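Local coordinates for nitrate regulatory protein (Klebsiella oxytoca, PDB 4AKK) that binds the leader RNA of the nasF operon in response to nitrate or nitrite and prevents transcription from terminating there, at residues 256-264 against 278-289. Sequence-based numbering, arbitrary orientation.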
ATOM      1  N   SER A 256      25.243  -3.929  16.980  1.00 46.19           N
ATOM      2  CA  SER A 256      26.558  -3.439  17.396  1.00 40.06           C
ATOM      3  C   SER A 256      26.436  -2.463  18.550  1.00 44.87           C
ATOM      4  O   SER A 256      25.766  -1.432  18.437  1.00 41.38           O
ATOM      5  CB  SER A 256      27.262  -2.735  16.237  1.00 41.93           C
ATOM      6  OG  SER A 256      28.321  -1.909  16.710  1.00 42.35           O
ATOM      7  N   LEU A 257      27.099  -2.782  19.653  1.00 40.97           N
ATOM      8  CA  LEU A 257      27.106  -1.913  20.828  1.00 46.43           C
ATOM      9  C   LEU A 257      27.798  -0.572  20.523  1.00 42.15           C
ATOM     10  O   LEU A 257      27.361   0.504  20.964  1.00 38.67           O
ATOM     11  CB  LEU A 257      27.808  -2.637  21.988  1.00 45.71           C
ATOM     12  CG  LEU A 257      27.588  -2.127  23.412  1.00 49.89           C
ATOM     13  CD1 LEU A 257      28.687  -1.180  23.805  1.00 53.45           C
ATOM     14  CD2 LEU A 257      26.221  -1.455  23.549  1.00 44.85           C
ATOM     15  N   GLU A 258      28.880  -0.636  19.762  1.00 42.92           N
ATOM     16  CA  GLU A 258      29.607   0.581  19.434  1.00 40.96           C
ATOM     17  C   GLU A 258      28.737   1.519  18.589  1.00 38.04           C
ATOM     18  O   GLU A 258      28.616   2.697  18.901  1.00 37.67           O
ATOM     19  CB  GLU A 258      30.920   0.271  18.717  1.00 42.05           C
ATOM     20  CG  GLU A 258      31.803   1.496  18.546  1.00 46.39           C
ATOM     21  CD  GLU A 258      33.150   1.172  17.925  1.00 52.00           C
ATOM     22  OE1 GLU A 258      33.266   0.112  17.278  1.00 50.89           O
ATOM     23  OE2 GLU A 258      34.088   1.986  18.078  1.00 51.69           O
ATOM     24  N   ILE A 259      28.125   0.991  17.532  1.00 38.77           N
ATOM     25  CA  ILE A 259      27.199   1.787  16.721  1.00 39.44           C
ATOM     26  C   ILE A 259      26.040   2.335  17.556  1.00 35.74           C
ATOM     27  O   ILE A 259      25.658   3.493  17.424  1.00 35.55           O
ATOM     28  CB  ILE A 259      26.649   0.993  15.530  1.00 33.52           C
ATOM     29  CG1 ILE A 259      27.784   0.712  14.540  1.00 31.34           C
ATOM     30  CG2 ILE A 259      25.506   1.774  14.863  1.00 35.60           C
ATOM     31  CD1 ILE A 259      27.429  -0.226  13.393  1.00 31.20           C
ATOM     32  N   GLU A 260      25.489   1.503  18.429  1.00 38.87           N
ATOM     33  CA  GLU A 260      24.398   1.948  19.274  1.00 41.78           C
ATOM     34  C   GLU A 260      24.795   3.102  20.188  1.00 37.08           C
ATOM     35  O   GLU A 260      24.030   4.050  20.367  1.00 42.37           O
ATOM     36  CB  GLU A 260      23.810   0.779  20.065  1.00 46.09           C
ATOM     37  CG  GLU A 260      22.728   0.028  19.299  1.00 47.82           C
ATOM     38  CD  GLU A 260      22.367  -1.308  19.934  1.00 56.39           C
ATOM     39  OE1 GLU A 260      22.888  -1.613  21.030  1.00 52.37           O
ATOM     40  OE2 GLU A 260      21.564  -2.054  19.331  1.00 55.97           O
ATOM     41  N   GLN A 261      25.993   3.032  20.757  1.00 39.89           N
ATOM     42  CA  GLN A 261      26.482   4.111  21.618  1.00 45.74           C
ATOM     43  C   GLN A 261      26.715   5.394  20.839  1.00 37.35           C
ATOM     44  O   GLN A 261      26.402   6.493  21.308  1.00 31.90           O
ATOM     45  CB  GLN A 261      27.789   3.711  22.293  1.00 40.36           C
ATOM     46  CG  GLN A 261      27.671   2.514  23.212  1.00 44.60           C
ATOM     47  CD  GLN A 261      29.038   2.040  23.700  1.00 52.13           C
ATOM     48  OE1 GLN A 261      30.020   2.077  22.957  1.00 53.63           O
ATOM     49  NE2 GLN A 261      29.103   1.593  24.949  1.00 39.91           N
ATOM     50  N   LEU A 262      27.301   5.254  19.654  1.00 33.61           N
ATOM     51  CA  LEU A 262      27.560   6.420  18.816  1.00 36.21           C
ATOM     52  C   LEU A 262      26.249   7.055  18.317  1.00 33.54           C
ATOM     53  O   LEU A 262      26.169   8.263  18.154  1.00 34.57           O
ATOM     54  CB  LEU A 262      28.495   6.055  17.657  1.00 33.30           C
ATOM     55  CG  LEU A 262      29.941   5.744  18.095  1.00 39.15           C
ATOM     56  CD1 LEU A 262      30.798   5.198  16.952  1.00 32.16           C
ATOM     57  CD2 LEU A 262      30.569   6.986  18.679  1.00 36.35           C
ATOM     58  N   ARG A 263      25.219   6.242  18.098  1.00 38.01           N
ATOM     59  CA  ARG A 263      23.923   6.788  17.697  1.00 34.79           C
ATOM     60  C   ARG A 263      23.391   7.679  18.815  1.00 34.57           C
ATOM     61  O   ARG A 263      22.917   8.792  18.575  1.00 35.33           O
ATOM     62  CB  ARG A 263      22.925   5.671  17.398  1.00 30.73           C
ATOM     63  CG  ARG A 263      23.119   4.946  16.066  1.00 30.51           C
ATOM     64  CD  ARG A 263      22.133   3.782  16.008  1.00 31.40           C
ATOM     65  NE  ARG A 263      22.064   3.133  14.705  1.00 33.92           N
ATOM     66  CZ  ARG A 263      21.298   2.077  14.444  1.00 36.50           C
ATOM     67  NH1 ARG A 263      20.538   1.551  15.398  1.00 39.55           N
ATOM     68  NH2 ARG A 263      21.290   1.539  13.230  1.00 37.89           N
ATOM     69  N   ARG A 264      23.495   7.188  20.042  1.00 35.26           N
ATOM     70  CA  ARG A 264      23.009   7.932  21.193  1.00 40.33           C
ATOM     71  C   ARG A 264      23.760   9.243  21.372  1.00 42.95           C
ATOM     72  O   ARG A 264      23.165  10.275  21.704  1.00 44.02           O
ATOM     73  CB  ARG A 264      23.084   7.088  22.463  1.00 39.50           C
ATOM     74  CG  ARG A 264      22.640   7.858  23.685  1.00 52.63           C
ATOM     75  CD  ARG A 264      22.528   6.980  24.920  1.00 63.61           C
ATOM     76  NE  ARG A 264      22.556   7.801  26.127  1.00 80.68           N
ATOM     77  CZ  ARG A 264      21.598   8.656  26.477  1.00 85.44           C
ATOM     78  NH1 ARG A 264      20.522   8.807  25.713  1.00 79.55           N
ATOM     79  NH2 ARG A 264      21.718   9.365  27.594  1.00 86.04           N
ATOM     80  N   THR A 278      36.545  10.139  15.811  1.00 39.53           N
ATOM     81  CA  THR A 278      35.249   9.487  16.060  1.00 43.38           C
ATOM     82  C   THR A 278      34.490   9.160  14.763  1.00 36.54           C
ATOM     83  O   THR A 278      33.816   8.131  14.664  1.00 33.42           O
ATOM     84  CB  THR A 278      34.329  10.346  16.955  1.00 41.00           C
ATOM     85  OG1 THR A 278      34.906  10.482  18.257  1.00 49.62           O
ATOM     86  CG2 THR A 278      32.963   9.690  17.102  1.00 40.27           C
ATOM     87  N   ALA A 279      34.599  10.057  13.790  1.00 33.96           N
ATOM     88  CA  ALA A 279      34.024   9.872  12.471  1.00 36.27           C
ATOM     89  C   ALA A 279      34.539   8.596  11.823  1.00 38.52           C
ATOM     90  O   ALA A 279      33.764   7.810  11.266  1.00 33.19           O
ATOM     91  CB  ALA A 279      34.345  11.080  11.592  1.00 33.46           C
ATOM     92  N   LEU A 280      35.854   8.399  11.891  1.00 38.36           N
ATOM     93  CA  LEU A 280      36.491   7.187  11.376  1.00 33.80           C
ATOM     94  C   LEU A 280      36.040   5.951  12.136  1.00 31.31           C
ATOM     95  O   LEU A 280      35.787   4.901  11.544  1.00 30.13           O
ATOM     96  CB  LEU A 280      38.016   7.314  11.438  1.00 34.38           C
ATOM     97  CG  LEU A 280      38.635   8.292  10.444  1.00 38.27           C
ATOM     98  CD1 LEU A 280      40.154   8.345  10.634  1.00 36.48           C
ATOM     99  CD2 LEU A 280      38.272   7.879   9.018  1.00 32.88           C
ATOM    100  N   ARG A 281      35.936   6.080  13.456  1.00 34.02           N
ATOM    101  CA  ARG A 281      35.488   4.978  14.296  1.00 33.42           C
ATOM    102  C   ARG A 281      34.070   4.586  13.854  1.00 38.77           C
ATOM    103  O   ARG A 281      33.746   3.407  13.684  1.00 35.43           O
ATOM    104  CB  ARG A 281      35.509   5.428  15.762  1.00 39.54           C
ATOM    105  CG  ARG A 281      35.547   4.310  16.791  1.00 51.67           C
ATOM    106  CD  ARG A 281      36.945   3.717  16.927  1.00 64.19           C
ATOM    107  NE  ARG A 281      37.944   4.713  17.318  1.00 66.97           N
ATOM    108  CZ  ARG A 281      39.209   4.428  17.621  1.00 67.57           C
ATOM    109  NH1 ARG A 281      39.634   3.170  17.583  1.00 67.92           N
ATOM    110  NH2 ARG A 281      40.050   5.398  17.966  1.00 57.15           N
ATOM    111  N   TRP A 282      33.236   5.601  13.646  1.00 35.69           N
ATOM    112  CA  TRP A 282      31.870   5.405  13.172  1.00 35.75           C
ATOM    113  C   TRP A 282      31.884   4.730  11.808  1.00 30.68           C
ATOM    114  O   TRP A 282      31.252   3.695  11.605  1.00 33.29           O
ATOM    115  CB  TRP A 282      31.174   6.767  13.080  1.00 30.67           C
ATOM    116  CG  TRP A 282      29.863   6.762  12.337  1.00 34.39           C
ATOM    117  CD1 TRP A 282      29.655   7.093  11.028  1.00 30.32           C
ATOM    118  CD2 TRP A 282      28.580   6.438  12.876  1.00 30.46           C
ATOM    119  NE1 TRP A 282      28.322   6.991  10.718  1.00 33.02           N
ATOM    120  CE2 TRP A 282      27.639   6.591  11.836  1.00 33.36           C
ATOM    121  CE3 TRP A 282      28.133   6.039  14.142  1.00 31.87           C
ATOM    122  CZ2 TRP A 282      26.282   6.356  12.021  1.00 33.34           C
ATOM    123  CZ3 TRP A 282      26.781   5.803  14.323  1.00 39.56           C
ATOM    124  CH2 TRP A 282      25.871   5.962  13.268  1.00 38.68           C
ATOM    125  N   PHE A 283      32.622   5.319  10.879  1.00 32.20           N
ATOM    126  CA  PHE A 283      32.656   4.826   9.508  1.00 37.02           C
ATOM    127  C   PHE A 283      33.072   3.352   9.451  1.00 34.70           C
ATOM    128  O   PHE A 283      32.439   2.534   8.778  1.00 34.89           O
ATOM    129  CB  PHE A 283      33.604   5.682   8.650  1.00 30.58           C
ATOM    130  CG  PHE A 283      33.632   5.274   7.202  1.00 34.47           C
ATOM    131  CD1 PHE A 283      32.699   5.782   6.305  1.00 31.23           C
ATOM    132  CD2 PHE A 283      34.574   4.370   6.739  1.00 33.39           C
ATOM    133  CE1 PHE A 283      32.721   5.408   4.969  1.00 29.92           C
ATOM    134  CE2 PHE A 283      34.600   3.987   5.405  1.00 32.89           C
ATOM    135  CZ  PHE A 283      33.669   4.504   4.522  1.00 35.71           C
ATOM    136  N   CYS A 284      34.129   3.017  10.182  1.00 36.30           N
ATOM    137  CA  CYS A 284      34.685   1.671  10.138  1.00 35.45           C
ATOM    138  C   CYS A 284      33.733   0.658  10.732  1.00 34.95           C
ATOM    139  O   CYS A 284      33.504  -0.400  10.140  1.00 32.85           O
ATOM    140  CB  CYS A 284      36.052   1.614  10.832  1.00 34.69           C
ATOM    141  SG  CYS A 284      37.338   2.498   9.889  1.00 49.45           S
ATOM    142  N   ALA A 285      33.176   0.979  11.897  1.00 31.20           N
ATOM    143  CA  ALA A 285      32.163   0.114  12.483  1.00 31.96           C
ATOM    144  C   ALA A 285      31.007  -0.109  11.506  1.00 33.14           C
ATOM    145  O   ALA A 285      30.535  -1.235  11.346  1.00 32.41           O
ATOM    146  CB  ALA A 285      31.659   0.689  13.801  1.00 37.07           C
ATOM    147  N   GLN A 286      30.550   0.959  10.853  1.00 35.46           N
ATOM    148  CA  GLN A 286      29.399   0.855   9.943  1.00 32.83           C
ATOM    149  C   GLN A 286      29.780   0.057   8.702  1.00 32.86           C
ATOM    150  O   GLN A 286      28.988  -0.704   8.178  1.00 30.41           O
ATOM    151  CB  GLN A 286      28.914   2.245   9.508  1.00 31.86           C
ATOM    152  CG  GLN A 286      28.268   3.052  10.607  1.00 33.21           C
ATOM    153  CD  GLN A 286      26.846   2.606  10.900  1.00 33.84           C
ATOM    154  OE1 GLN A 286      26.344   1.648  10.304  1.00 31.98           O
ATOM    155  NE2 GLN A 286      26.187   3.299  11.828  1.00 31.82           N
ATOM    156  N   THR A 287      31.004   0.243   8.229  1.00 31.91           N
ATOM    157  CA  THR A 287      31.452  -0.488   7.053  1.00 34.03           C
ATOM    158  C   THR A 287      31.523  -2.003   7.306  1.00 39.06           C
ATOM    159  O   THR A 287      31.246  -2.797   6.408  1.00 37.96           O
ATOM    160  CB  THR A 287      32.804   0.022   6.584  1.00 34.26           C
ATOM    161  OG1 THR A 287      32.704   1.424   6.329  1.00 34.17           O
ATOM    162  CG2 THR A 287      33.259  -0.716   5.318  1.00 35.35           C
ATOM    163  N   GLN A 288      31.884  -2.404   8.523  1.00 35.00           N
ATOM    164  CA  GLN A 288      31.921  -3.833   8.859  1.00 33.48           C
ATOM    165  C   GLN A 288      30.496  -4.380   8.913  1.00 35.28           C
ATOM    166  O   GLN A 288      30.203  -5.501   8.472  1.00 30.72           O
ATOM    167  CB  GLN A 288      32.610  -4.068  10.201  1.00 33.78           C
ATOM    168  CG  GLN A 288      32.466  -5.522  10.693  1.00 47.41           C
ATOM    169  CD  GLN A 288      33.391  -5.863  11.852  1.00 60.96           C
ATOM    170  OE1 GLN A 288      34.381  -6.578  11.679  1.00 62.09           O
ATOM    171  NE2 GLN A 288      33.074  -5.355  13.039  1.00 57.47           N
ATOM    172  N   ARG A 289      29.612  -3.558   9.461  1.00 36.68           N
ATOM    173  CA  ARG A 289      28.192  -3.862   9.502  1.00 35.32           C
ATOM    174  C   ARG A 289      27.621  -4.080   8.107  1.00 32.02           C
ATOM    175  O   ARG A 289      26.878  -5.018   7.882  1.00 36.64           O
ATOM    176  CB  ARG A 289      27.454  -2.724  10.195  1.00 35.31           C
ATOM    177  CG  ARG A 289      25.974  -2.938  10.352  1.00 33.86           C
ATOM    178  CD  ARG A 289      25.327  -1.640  10.761  1.00 34.22           C
ATOM    179  NE  ARG A 289      23.874  -1.736  10.847  1.00 37.26           N
ATOM    180  CZ  ARG A 289      23.061  -0.687  10.775  1.00 35.77           C
ATOM    181  NH1 ARG A 289      23.571   0.530  10.594  1.00 31.14           N
ATOM    182  NH2 ARG A 289      21.743  -0.851  10.882  1.00 29.51           N
TER
HETATM  183  O   HOH W   1      35.121   1.163  14.812  1.00 45.35           O
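I259 lies level with A285 where helix 257-264 passes helix 278-289, their CA atoms 6.7 Å apart; the local axes approach to 9.8 Å and run at 134° to each other, about midway between perpendicular and antiparallel. I259 is a knob in the hole formed by W282, A285, Q286 and R289. Its two branches divide the work: CG1, beside the backbone N (chi1 -67°), carries CD1 to within 3.7 Å of R289 CD, whereas CG2 lies 3.5 Å from Q286 NE2. That amide nitrogen sits over one face of the W282 indole, toward its rim. L262 meets the same ring at its edge, CB lying 3.5 Å from CE3, while its CD2 reaches the T278 methyl. R263 CG also borders the indole edge.

Beyond the I259 pocket the R263 and R289 guanidinium groups come together with planes 76° apart, NH2 to NH2 3.4 Å. Both are salt-bridged to E202 of helix 180-212, which probably offsets their like charges; R289 also donates to Q230, and its NH1 gives a 3.0 Å bond to Q286 OE1, in the carbonyl plane, which helps fix that amide. On the other flank E258 OE2 lies against CG and CD of R281 but 4.8 Å from R281 NE, so the charged groups are not in contact; the R281 guanidinium pairs with E277, and a water donates to both E258 OE1 and R281 O. S256 is the N-cap of helix 257-267, its OG accepting from I259 N.

The arrangement is a helix-loop-helix pair packed at an oblique angle, with one knob-into-hole contact, that of I259, placing a short helix against the long helix 277-312 in the all-helical NIT nitrate-receptor region.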